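Local coordinates for Lmo2241 protein (Listeria monocytogenes, PDB 4HAM) that probably binds DNA through a winged helix-turn-helix domain of the GntR family and acts as a transcriptional regulator, at residues 115-118 with 119-123; 99-102 with 103-107; 20-23 with 24-27. All coordinates share one frame; numbering follows the deposited sequence. Where two conformers were deposited one is given.

Contact 1: residues 115-118 with 119-123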
loop_
_atom_site.group_PDB
_atom_site.type_symbol
_atom_site.label_atom_id
_atom_site.label_comp_id
_atom_site.label_asym_id
_atom_site.label_seq_id
_atom_site.Cartn_x
_atom_site.Cartn_y
_atom_site.Cartn_z
ATOM N N ILE A 115 0.246 10.864 10.923
ATOM C CA ILE A 115 0.738 9.606 10.373
ATOM C C ILE A 115 1.471 8.752 11.418
ATOM O O ILE A 115 1.246 7.545 11.493
ATOM C CB ILE A 115 1.637 9.836 9.130
ATOM C CG1 ILE A 115 0.797 10.375 7.975
ATOM C CG2 ILE A 115 2.316 8.543 8.704
ATOM C CD1 ILE A 115 1.626 10.855 6.790
ATOM N N HIS A 116 2.324 9.373 12.235
ATOM C CA HIS A 116 2.981 8.645 13.317
ATOM C C HIS A 116 1.956 8.063 14.290
ATOM O O HIS A 116 2.119 6.944 14.772
ATOM C CB HIS A 116 3.965 9.534 14.082
ATOM C CG HIS A 116 5.226 9.822 13.333
ATOM N ND1 HIS A 116 6.081 8.831 12.904
ATOM C CD2 HIS A 116 5.779 10.993 12.932
ATOM C CE1 HIS A 116 7.101 9.374 12.269
ATOM N NE2 HIS A 116 6.944 10.688 12.273
ATOM N N LYS A 117 0.914 8.838 14.582
ATOM C CA LYS A 117 -0.155 8.421 15.482
ATOM C C LYS A 117 -0.880 7.195 14.928
ATOM O O LYS A 117 -1.096 6.206 15.647
ATOM C CB LYS A 117 -1.146 9.571 15.681
ATOM C CG LYS A 117 -2.380 9.222 16.497
ATOM C CD LYS A 117 -2.466 10.080 17.755
ATOM C CE LYS A 117 -3.769 9.851 18.523
ATOM N NZ LYS A 117 -4.779 10.926 18.272
ATOM N N LEU A 118 -1.261 7.272 13.654
ATOM C CA LEU A 118 -1.875 6.145 12.962
ATOM C C LEU A 118 -0.967 4.922 12.986
ATOM O O LEU A 118 -1.435 3.801 13.206
ATOM C CB LEU A 118 -2.192 6.495 11.508
ATOM C CG LEU A 118 -3.348 7.464 11.251
ATOM C CD1 LEU A 118 -3.462 7.764 9.753
ATOM C CD2 LEU A 118 -4.662 6.920 11.804
ATOM N N ALA A 119 0.327 5.124 12.746
ATOM C CA ALA A 119 1.243 3.986 12.703
ATOM C C ALA A 119 1.298 3.284 14.054
ATOM O O ALA A 119 1.276 2.051 14.133
ATOM C CB ALA A 119 2.630 4.420 12.258
ATOM N N ASP A 120 1.355 4.067 15.124
ATOM C CA ASP A 120 1.327 3.495 16.462
ATOM C C ASP A 120 0.029 2.727 16.714
ATOM O O ASP A 120 0.051 1.629 17.252
ATOM C CB ASP A 120 1.509 4.572 17.524
ATOM C CG ASP A 120 2.968 4.944 17.744
ATOM O OD1 ASP A 120 3.852 4.080 17.563
ATOM O OD2 ASP A 120 3.225 6.107 18.107
ATOM N N GLU A 121 -1.098 3.317 16.332
ATOM C CA GLU A 121 -2.398 2.690 16.553
ATOM C C GLU A 121 -2.520 1.366 15.789
ATOM O O GLU A 121 -2.976 0.372 16.341
ATOM C CB GLU A 121 -3.524 3.653 16.161
ATOM C CG GLU A 121 -3.581 4.882 17.045
ATOM C CD GLU A 121 -4.595 5.917 16.579
ATOM O OE1 GLU A 121 -5.150 5.760 15.468
ATOM O OE2 GLU A 121 -4.830 6.889 17.331
ATOM N N TYR A 122 -2.104 1.360 14.527
ATOM C CA TYR A 122 -2.173 0.149 13.705
ATOM C C TYR A 122 -1.190 -0.911 14.187
ATOM O O TYR A 122 -1.519 -2.102 14.268
ATOM C CB TYR A 122 -1.912 0.481 12.236
ATOM C CG TYR A 122 -3.001 1.329 11.629
ATOM C CD1 TYR A 122 -4.278 1.338 12.176
ATOM C CD2 TYR A 122 -2.755 2.133 10.530
ATOM C CE1 TYR A 122 -5.283 2.114 11.634
ATOM C CE2 TYR A 122 -3.763 2.913 9.975
ATOM C CZ TYR A 122 -5.021 2.902 10.532
ATOM O OH TYR A 122 -6.032 3.677 9.995
ATOM N N SER A 123 0.013 -0.464 14.522
ATOM C CA SER A 123 1.005 -1.342 15.115
ATOM C C SER A 123 0.457 -2.035 16.367
ATOM O O SER A 123 0.598 -3.252 16.520
ATOM C CB SER A 123 2.279 -0.568 15.453
ATOM O OG SER A 123 3.209 -1.413 16.100
#
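Ile-115 to Leu-118 hand their carbonyls in turn to the amides of Ala-119 to Tyr-122, four i to i+4 bonds of a regular alpha-helix, the last of them, Tyr-122 N to Leu-118 O, 2.9 Å long with an N-H...O angle of 167°. The turn belongs to the second helix of the C-terminal helical hairpin, residues 112-127, which meets the second subunit of the dimer. On one flank Lys-117 and Glu-121 cross at a slant. The lysine reaches the carboxylate with its aliphatic carbons, CE lying 3.4 Å from Glu-121 OE2, while NZ stays 4.1 Å from the same oxygen, beyond a salt bridge; bends at chi2 and chi4 carry the amine past the acid. Leu-118 and Tyr-122 run alongside each other, and Leu-118 CB packs 4.2 Å from CE2 of the ring. His-116 NE2 is hydrogen-bonded to Asp-120 of the second subunit, Asp-120 OD1 to His-116 there, and the two histidines meet through ND1, so both polar ends are held across the dimer. A chi1 of -67° sets the Tyr-122 ring beside the preceding turn and chi2 of -23° turns one face to Leu-118 O, which sits 3.3 Å from Tyr-122 CG.

Contact 2: residues 99-102 with 103-107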
loop_
_atom_site.group_PDB
_atom_site.type_symbol
_atom_site.label_atom_id
_atom_site.label_comp_id
_atom_site.label_asym_id
_atom_site.label_seq_id
_atom_site.Cartn_x
_atom_site.Cartn_y
_atom_site.Cartn_z
ATOM N N LYS A 99 6.127 4.196 1.227
ATOM C CA LYS A 99 6.403 5.518 0.683
ATOM C C LYS A 99 5.199 6.068 -0.087
ATOM O O LYS A 99 4.783 7.212 0.135
ATOM C CB LYS A 99 7.661 5.519 -0.193
ATOM C CG LYS A 99 7.975 6.899 -0.711
ATOM C CD LYS A 99 9.384 7.017 -1.243
ATOM C CE LYS A 99 9.683 8.474 -1.532
ATOM N NZ LYS A 99 11.011 8.651 -2.183
ATOM N N GLU A 100 4.639 5.238 -0.962
ATOM C CA GLU A 100 3.510 5.637 -1.787
ATOM C C GLU A 100 2.285 5.977 -0.929
ATOM O O GLU A 100 1.551 6.921 -1.225
ATOM C CB GLU A 100 3.193 4.550 -2.815
ATOM C CG GLU A 100 4.295 4.349 -3.868
ATOM C CD GLU A 100 4.504 5.576 -4.758
ATOM O OE1 GLU A 100 3.557 6.378 -4.919
ATOM O OE2 GLU A 100 5.619 5.747 -5.300
ATOM N N THR A 101 2.094 5.220 0.147
ATOM C CA THR A 101 0.964 5.419 1.043
ATOM C C THR A 101 1.110 6.736 1.792
ATOM O O THR A 101 0.150 7.494 1.947
ATOM C CB THR A 101 0.848 4.265 2.053
ATOM O OG1 THR A 101 0.711 3.031 1.337
ATOM C CG2 THR A 101 -0.364 4.466 2.945
ATOM N N ILE A 102 2.325 7.007 2.251
ATOM C CA ILE A 102 2.608 8.284 2.889
ATOM C C ILE A 102 2.372 9.456 1.932
ATOM O O ILE A 102 1.769 10.462 2.317
ATOM C CB ILE A 102 4.021 8.304 3.465
ATOM C CG1 ILE A 102 4.070 7.394 4.702
ATOM C CG2 ILE A 102 4.466 9.738 3.796
ATOM C CD1 ILE A 102 5.452 7.180 5.244
ATOM N N LEU A 103 2.828 9.329 0.688
ATOM C CA LEU A 103 2.546 10.361 -0.307
ATOM C C LEU A 103 1.039 10.593 -0.428
ATOM O O LEU A 103 0.578 11.740 -0.473
ATOM C CB LEU A 103 3.134 9.988 -1.664
ATOM C CG LEU A 103 2.695 10.855 -2.850
ATOM C CD1 LEU A 103 3.108 12.315 -2.655
ATOM C CD2 LEU A 103 3.258 10.303 -4.131
ATOM N N ASP A 104 0.273 9.508 -0.468
ATOM C CA ASP A 104 -1.176 9.635 -0.633
ATOM C C ASP A 104 -1.825 10.358 0.546
ATOM O O ASP A 104 -2.647 11.255 0.355
ATOM C CB ASP A 104 -1.838 8.276 -0.867
ATOM C CG ASP A 104 -1.584 7.728 -2.264
ATOM O OD1 ASP A 104 -1.005 8.451 -3.106
ATOM O OD2 ASP A 104 -1.977 6.571 -2.522
ATOM N N LEU A 105 -1.452 9.969 1.759
ATOM C CA LEU A 105 -1.957 10.621 2.957
ATOM C C LEU A 105 -1.572 12.110 2.988
ATOM O O LEU A 105 -2.412 12.962 3.257
ATOM C CB LEU A 105 -1.418 9.923 4.210
ATOM C CG LEU A 105 -1.919 8.501 4.476
ATOM C CD1 LEU A 105 -1.062 7.827 5.535
ATOM C CD2 LEU A 105 -3.392 8.497 4.886
ATOM N N VAL A 106 -0.302 12.410 2.724
ATOM C CA VAL A 106 0.168 13.793 2.756
ATOM C C VAL A 106 -0.580 14.643 1.730
ATOM O O VAL A 106 -0.997 15.762 2.033
ATOM C CB VAL A 106 1.702 13.908 2.576
ATOM C CG1 VAL A 106 2.110 15.376 2.441
ATOM C CG2 VAL A 106 2.428 13.273 3.756
ATOM N N TYR A 107 -0.790 14.092 0.536
ATOM C CA TYR A 107 -1.562 14.789 -0.473
ATOM C C TYR A 107 -2.994 15.076 -0.005
ATOM O O TYR A 107 -3.567 16.119 -0.320
ATOM C CB TYR A 107 -1.594 14.031 -1.812
ATOM C CG TYR A 107 -2.479 14.754 -2.791
ATOM C CD1 TYR A 107 -2.022 15.891 -3.445
ATOM C CD2 TYR A 107 -3.796 14.351 -3.012
ATOM C CE1 TYR A 107 -2.836 16.596 -4.303
ATOM C CE2 TYR A 107 -4.622 15.058 -3.888
ATOM C CZ TYR A 107 -4.128 16.184 -4.521
ATOM O OH TYR A 107 -4.922 16.899 -5.390
#
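Ile-102 and Val-106 meet through their methyls, CG2 to CG2 at 4.1 Å, one i to i+4 turn apart on alpha-helix 88-107, the first helix of the C-terminal hairpin at the dimer interface. The two side chains cross at a slant. Ile-102 CG2 lies anti to the backbone N, on the side of the following turn, and Val-106 CG2 also rests 3.2 Å from Ile-102 O, which accepts Val-106 N at 2.9 Å. Elsewhere on the turn, Asp-104 CG stands 3.4 Å from Glu-100 O, the acceptor of its own amide. Further out, Thr-101 OG1 is bound to Lys-97 O, and Leu-105 and Val-106 pack on Ile-115 of helix 112-127, closing the hairpin. The charged side chains are held by the second subunit: Lys-99 NZ by its Asp-125, Glu-100 OE1 by its Gln-21, and Asp-104 OD1 by Lys-24 and Gln-21 of its winged-helix domain. In the Glu-100 conformer described, OE1 is 5.3 Å from Asp-104 OD1. The salt bridge and the amide donor that converge on Asp-104 OD1 would stabilise the negative charge of this buried carboxylate, and probably ease any repulsion from the neighbouring acid.

Contact 3: residues 20-23 with 24-27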
loop_
_atom_site.group_PDB
_atom_site.type_symbol
_atom_site.label_atom_id
_atom_site.label_comp_id
_atom_site.label_asym_id
_atom_site.label_seq_id
_atom_site.Cartn_x
_atom_site.Cartn_y
_atom_site.Cartn_z
ATOM N N VAL A 20 -4.886 -14.201 3.486
ATOM C CA VAL A 20 -3.430 -14.122 3.637
ATOM C C VAL A 20 -3.066 -13.181 4.791
ATOM O O VAL A 20 -2.254 -13.512 5.658
ATOM C CB VAL A 20 -2.751 -13.609 2.350
ATOM C CG1 VAL A 20 -1.252 -13.318 2.598
ATOM C CG2 VAL A 20 -2.942 -14.611 1.215
ATOM N N GLN A 21 -3.692 -12.012 4.818
ATOM C CA GLN A 21 -3.278 -10.992 5.788
ATOM C C GLN A 21 -3.725 -11.317 7.209
ATOM O O GLN A 21 -3.030 -10.988 8.163
ATOM C CB GLN A 21 -3.744 -9.588 5.370
ATOM C CG GLN A 21 -3.099 -9.070 4.065
ATOM C CD GLN A 21 -1.606 -8.793 4.221
ATOM O OE1 GLN A 21 -0.768 -9.659 3.959
ATOM N NE2 GLN A 21 -1.275 -7.591 4.671
ATOM N N LYS A 22 -4.874 -11.976 7.358
ATOM C CA LYS A 22 -5.332 -12.378 8.683
ATOM C C LYS A 22 -4.455 -13.486 9.279
ATOM O O LYS A 22 -4.123 -13.452 10.465
ATOM C CB LYS A 22 -6.792 -12.819 8.635
ATOM C CG LYS A 22 -7.754 -11.655 8.505
ATOM C CD LYS A 22 -7.936 -10.929 9.848
ATOM C CE LYS A 22 -8.968 -9.822 9.719
ATOM N NZ LYS A 22 -9.283 -9.161 11.020
ATOM N N ILE A 23 -4.073 -14.450 8.449
ATOM C CA ILE A 23 -3.167 -15.504 8.887
ATOM C C ILE A 23 -1.823 -14.917 9.310
ATOM O O ILE A 23 -1.291 -15.267 10.367
ATOM C CB ILE A 23 -2.971 -16.578 7.811
ATOM C CG1 ILE A 23 -4.277 -17.326 7.565
ATOM C CG2 ILE A 23 -1.863 -17.560 8.233
ATOM C CD1 ILE A 23 -4.832 -17.946 8.800
ATOM N N LYS A 24 -1.288 -14.019 8.487
ATOM C CA LYS A 24 -0.040 -13.328 8.805
ATOM C C LYS A 24 -0.126 -12.582 10.148
ATOM O O LYS A 24 0.779 -12.671 10.985
ATOM C CB LYS A 24 0.303 -12.342 7.679
ATOM C CG LYS A 24 1.677 -11.714 7.796
ATOM C CD LYS A 24 1.950 -10.674 6.702
ATOM C CE LYS A 24 2.046 -11.299 5.313
ATOM N NZ LYS A 24 2.454 -10.310 4.262
ATOM N N GLU A 25 -1.216 -11.846 10.340
ATOM C CA GLU A 25 -1.444 -11.081 11.572
ATOM C C GLU A 25 -1.546 -11.998 12.790
ATOM O O GLU A 25 -1.054 -11.678 13.870
ATOM C CB GLU A 25 -2.724 -10.231 11.452
ATOM C CG GLU A 25 -2.857 -9.171 12.551
ATOM C CD GLU A 25 -4.203 -8.456 12.519
ATOM O OE1 GLU A 25 -4.982 -8.677 11.563
ATOM O OE2 GLU A 25 -4.469 -7.666 13.442
ATOM N N GLN A 26 -2.194 -13.140 12.620
ATOM C CA GLN A 26 -2.292 -14.102 13.722
ATOM C C GLN A 26 -0.937 -14.691 14.095
ATOM O O GLN A 26 -0.685 -14.988 15.264
ATOM C CB GLN A 26 -3.278 -15.209 13.390
ATOM C CG GLN A 26 -4.714 -14.752 13.463
ATOM C CD GLN A 26 -5.675 -15.857 13.165
ATOM O OE1 GLN A 26 -5.287 -17.024 13.061
ATOM N NE2 GLN A 26 -6.941 -15.505 13.013
ATOM N N VAL A 27 -0.066 -14.863 13.106
ATOM C CA VAL A 27 1.300 -15.264 13.396
ATOM C C VAL A 27 1.996 -14.156 14.172
ATOM O O VAL A 27 2.635 -14.423 15.193
ATOM C CB VAL A 27 2.106 -15.614 12.117
ATOM C CG1 VAL A 27 3.572 -15.828 12.450
ATOM C CG2 VAL A 27 1.520 -16.837 11.442
HETATM O O HOH W 1 -4.925 -8.965 9.108
HETATM O O HOH W 2 -7.084 -10.058 13.127
HETATM O O HOH W 3 -6.945 -7.354 10.599
#
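The Gln-21 side chain leaves the backbone with CG anti to the carbonyl carbon (chi1 -65°) and bends again at chi2 (-68°), while Lys-24, in the conformer described, runs out with CG anti to its own N and kinks at chi3 (-67°), bends that bring the amide oxygen and the amine together. Running abreast, the two chains end in a weak hydrogen bond, Lys-24 NZ to Gln-21 OE1 at 3.3 Å, and Lys-24 CE lies 3.5 Å from the same amide oxygen. Within the chain the amine is also bound to Gln-65, and the ends of both side chains face the second subunit. All this rides on helix 15-29, the first helix of the GntR-type winged helix-turn-helix domain, whose inner side, Val-20 and Ile-23, packs on helix 52-64. On another flank Lys-22 and Glu-25 are bridged by solvent, Lys-22 NZ and Glu-25 OE1 standing 4.4 Å apart. One water joins Lys-22 NZ at 3.0 Å to Glu-25 OE1 at 2.6 Å, and a second repeats the link with a weak bond to the acid. A third water, also donating to Glu-25 OE1, reaches back to the helix through a weak bond to Gln-21 O. The other carboxylate oxygen, Glu-25 OE2, forms a salt bridge with Lys-29 NZ, one turn further along the same helix.

How the contacts relate
Along the chain contact 3 comes first, in helix 15-29 of the winged helix-turn-helix domain, followed by contact 2 in helix 88-107 and contact 1 in helix 112-127. The last two helices pair as a hairpin: the centres of contacts 1 and 2 are about 14 Å apart, and Ile-115 of contact 1 packs on Ile-102, Leu-105 and Val-106 of contact 2. Within one chain contact 3 is separate, its centre about 24 Å from that of contact 2 and 19 Å from that of contact 1. The dimer brings contacts 2 and 3 of opposite subunits together, linking each putative DNA-binding domain to its partner's helical hairpin; contact 1 also faces the second subunit.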